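Local coordinates for protein SusD homolog (PDB 3IHV) that probably binds glycans at the outer membrane of the gut bacterium Bacteroides thetaiotaomicron, as SusD-like proteins do, at residues Ser264-Thr269 with Lys387-Trp392. Residues are numbered along the deposited sequence; the frame is centred on the assembly and turned at random.
Sequences SFYSPT and KSNVNW. With NA (sodium ion), chain F; EDO (1,2-ethanediol), chain L; EDO (1,2-ethanediol), chain M.
N389 and N391 both set CG anti to the carbonyl carbon (chi1 -66° and -63°), which brings CG of each closer to residues 264-267 than its own CA; the amide tips then meet the backbone of F265 (from N391) and of S267 (from N389). In this SusD-family protein the antiparallel pair of strands 259-263 and 392-396 gives way here to two loops still running in opposite senses, and the amides take over the pairing beside a sodium site whose protein ligands are F265 O, N389 O and N391 OD1. N391 OD1 ligates the sodium ion at 2.5 Å. The same oxygen accepts a hydrogen bond from F265 N at 2.9 Å, almost straight, with the donor above the carbonyl plane. F265 O and N389 O are brought to 3.0 Å from each other, and the cation they share would be expected to offset the repulsion between these two acceptors. Three waters complete six ligands; water 1 also accepts from N391 ND2 and is hydrogen-bonded to S264 OG, tying the amide's other end to the same site.

N389 grips S267 through both ends of its amide: OD1 accepts from S267 N at 2.9 Å, with the donor again above the carbonyl plane, while ND2 donates to S267 O in a more bent bond. The Y266 ring crosses this amide obliquely, its plane turned 44° from it, with CD1 3.6 Å from N389 CG. An alanine at N389 would probably leave S267 N and O without these mates and the Y266 ring freer to turn, though the backbone sodium ligand would remain.

The F265 side chain is buried, its ring edge against the CA of N391 and CB of W392, and W392 in turn meets the ring of W371. Closest to the F265 ring is V390 O, 3.2 Å from CD2.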
loop_
_atom_site.group_PDB
_atom_site.type_symbol
_atom_site.label_atom_id
_atom_site.label_comp_id
_atom_site.label_asym_id
_atom_site.label_seq_id
_atom_site.Cartn_x
_atom_site.Cartn_y
_atom_site.Cartn_z
ATOM N N SER A 264 -1.343 -9.499 7.610
ATOM C CA SER A 264 -1.824 -9.726 8.963
ATOM C C SER A 264 -0.720 -9.541 9.990
ATOM O O SER A 264 0.355 -10.153 9.903
ATOM C CB SER A 264 -2.417 -11.130 9.117
ATOM O OG SER A 264 -2.703 -11.413 10.474
ATOM N N PHE A 265 -0.999 -8.685 10.961
ATOM C CA PHE A 265 -0.127 -8.509 12.110
ATOM C C PHE A 265 -0.860 -9.016 13.337
ATOM O O PHE A 265 -2.013 -8.663 13.561
ATOM C CB PHE A 265 0.208 -7.043 12.317
ATOM C CG PHE A 265 1.031 -6.460 11.219
ATOM C CD1 PHE A 265 2.392 -6.612 11.206
ATOM C CD2 PHE A 265 0.439 -5.755 10.200
ATOM C CE1 PHE A 265 3.163 -6.078 10.190
ATOM C CE2 PHE A 265 1.184 -5.221 9.163
ATOM C CZ PHE A 265 2.576 -5.374 9.156
ATOM N N TYR A 266 -0.222 -9.886 14.102
ATOM C CA TYR A 266 -0.811 -10.323 15.325
ATOM C C TYR A 266 0.190 -10.980 16.235
ATOM O O TYR A 266 0.882 -11.922 15.837
ATOM C CB TYR A 266 -2.022 -11.295 15.159
ATOM C CG TYR A 266 -2.490 -11.736 16.526
ATOM C CD1 TYR A 266 -3.214 -10.875 17.341
ATOM C CD2 TYR A 266 -2.134 -12.981 17.044
ATOM C CE1 TYR A 266 -3.584 -11.243 18.620
ATOM C CE2 TYR A 266 -2.505 -13.347 18.324
ATOM C CZ TYR A 266 -3.232 -12.479 19.100
ATOM O OH TYR A 266 -3.595 -12.850 20.388
ATOM N N SER A 267 0.224 -10.495 17.474
ATOM C CA SER A 267 0.970 -11.148 18.531
ATOM C C SER A 267 0.253 -10.825 19.840
ATOM O O SER A 267 -0.272 -9.732 19.998
ATOM C CB SER A 267 2.426 -10.683 18.585
ATOM O OG SER A 267 3.095 -11.406 19.589
ATOM N N PRO A 268 0.185 -11.787 20.769
ATOM C CA PRO A 268 -0.397 -11.433 22.079
ATOM C C PRO A 268 0.550 -10.554 22.920
ATOM O O PRO A 268 0.127 -9.909 23.883
ATOM C CB PRO A 268 -0.557 -12.788 22.782
ATOM C CG PRO A 268 0.421 -13.708 22.067
ATOM C CD PRO A 268 0.492 -13.219 20.642
ATOM N N THR A 269 1.834 -10.571 22.571
ATOM C CA THR A 269 2.842 -9.808 23.283
ATOM C C THR A 269 3.798 -9.127 22.315
ATOM O O THR A 269 3.862 -9.483 21.122
ATOM C CB THR A 269 3.661 -10.752 24.143
ATOM O OG1 THR A 269 4.254 -11.746 23.285
ATOM C CG2 THR A 269 2.762 -11.454 25.194
ATOM N N LYS A 387 3.514 -0.140 18.532
ATOM C CA LYS A 387 3.118 -1.272 17.703
ATOM C C LYS A 387 1.686 -1.699 17.984
ATOM O O LYS A 387 1.138 -1.405 19.049
ATOM C CB LYS A 387 4.043 -2.473 17.936
ATOM C CG LYS A 387 5.568 -2.267 17.799
ATOM C CD LYS A 387 5.950 -1.688 16.470
ATOM C CE LYS A 387 7.415 -2.009 16.101
ATOM N NZ LYS A 387 8.352 -1.969 17.258
ATOM N N SER A 388 1.131 -2.482 17.064
ATOM C CA SER A 388 -0.242 -2.923 17.180
ATOM C C SER A 388 -0.454 -4.223 16.423
ATOM O O SER A 388 0.422 -4.675 15.710
ATOM C CB SER A 388 -1.188 -1.875 16.563
ATOM O OG SER A 388 -1.112 -1.908 15.132
ATOM N N ASN A 389 -1.666 -4.779 16.574
ATOM C CA ASN A 389 -2.128 -5.911 15.774
ATOM C C ASN A 389 -3.021 -5.456 14.610
ATOM O O ASN A 389 -3.715 -6.273 14.017
ATOM C CB ASN A 389 -2.878 -6.882 16.683
ATOM C CG ASN A 389 -1.972 -7.502 17.674
ATOM O OD1 ASN A 389 -0.817 -7.799 17.353
ATOM N ND2 ASN A 389 -2.464 -7.698 18.888
ATOM N N VAL A 390 -3.001 -4.185 14.232
ATOM C CA VAL A 390 -3.792 -3.694 13.114
ATOM C C VAL A 390 -3.196 -4.155 11.771
ATOM O O VAL A 390 -1.984 -4.092 11.553
ATOM C CB VAL A 390 -3.947 -2.151 13.128
ATOM C CG1 VAL A 390 -4.717 -1.643 11.890
ATOM C CG2 VAL A 390 -4.627 -1.694 14.439
ATOM N N ASN A 391 -4.056 -4.619 10.869
ATOM C CA ASN A 391 -3.597 -5.135 9.582
ATOM C C ASN A 391 -3.412 -4.070 8.515
ATOM O O ASN A 391 -3.731 -2.910 8.752
ATOM C CB ASN A 391 -4.526 -6.249 9.108
ATOM C CG ASN A 391 -4.516 -7.424 10.028
ATOM O OD1 ASN A 391 -3.630 -7.563 10.883
ATOM N ND2 ASN A 391 -5.537 -8.299 9.901
ATOM N N TRP A 392 -2.861 -4.483 7.378
ATOM C CA TRP A 392 -2.555 -3.562 6.273
ATOM C C TRP A 392 -3.091 -4.003 4.918
ATOM O O TRP A 392 -2.652 -5.018 4.354
ATOM C CB TRP A 392 -1.038 -3.309 6.146
ATOM C CG TRP A 392 -0.773 -2.242 5.144
ATOM C CD1 TRP A 392 -0.202 -2.378 3.915
ATOM C CD2 TRP A 392 -1.066 -0.859 5.300
ATOM N NE1 TRP A 392 -0.165 -1.164 3.271
ATOM C CE2 TRP A 392 -0.688 -0.207 4.090
ATOM C CE3 TRP A 392 -1.693 -0.120 6.303
ATOM C CZ2 TRP A 392 -0.851 1.157 3.894
ATOM C CZ3 TRP A 392 -1.846 1.237 6.125
ATOM C CH2 TRP A 392 -1.428 1.870 4.923
HETATM NA NA NA F . -4.191 -8.352 13.155
HETATM C C1 EDO L . -4.837 -3.181 18.647
HETATM O O1 EDO L . -3.964 -3.677 17.638
HETATM C C2 EDO L . -4.059 -2.361 19.654
HETATM O O2 EDO L . -2.684 -2.743 19.624
HETATM C C1 EDO M . 1.163 -11.686 6.891
HETATM O O1 EDO M . -0.181 -11.683 6.436
HETATM C C2 EDO M . 2.127 -12.012 5.766
HETATM O O2 EDO M . 1.903 -11.307 4.537
HETATM O O HOH W 1 -4.761 -10.303 11.896
HETATM O O HOH W 2 -6.369 -6.570 13.000
HETATM O O HOH W 3 -5.381 -9.039 15.032
#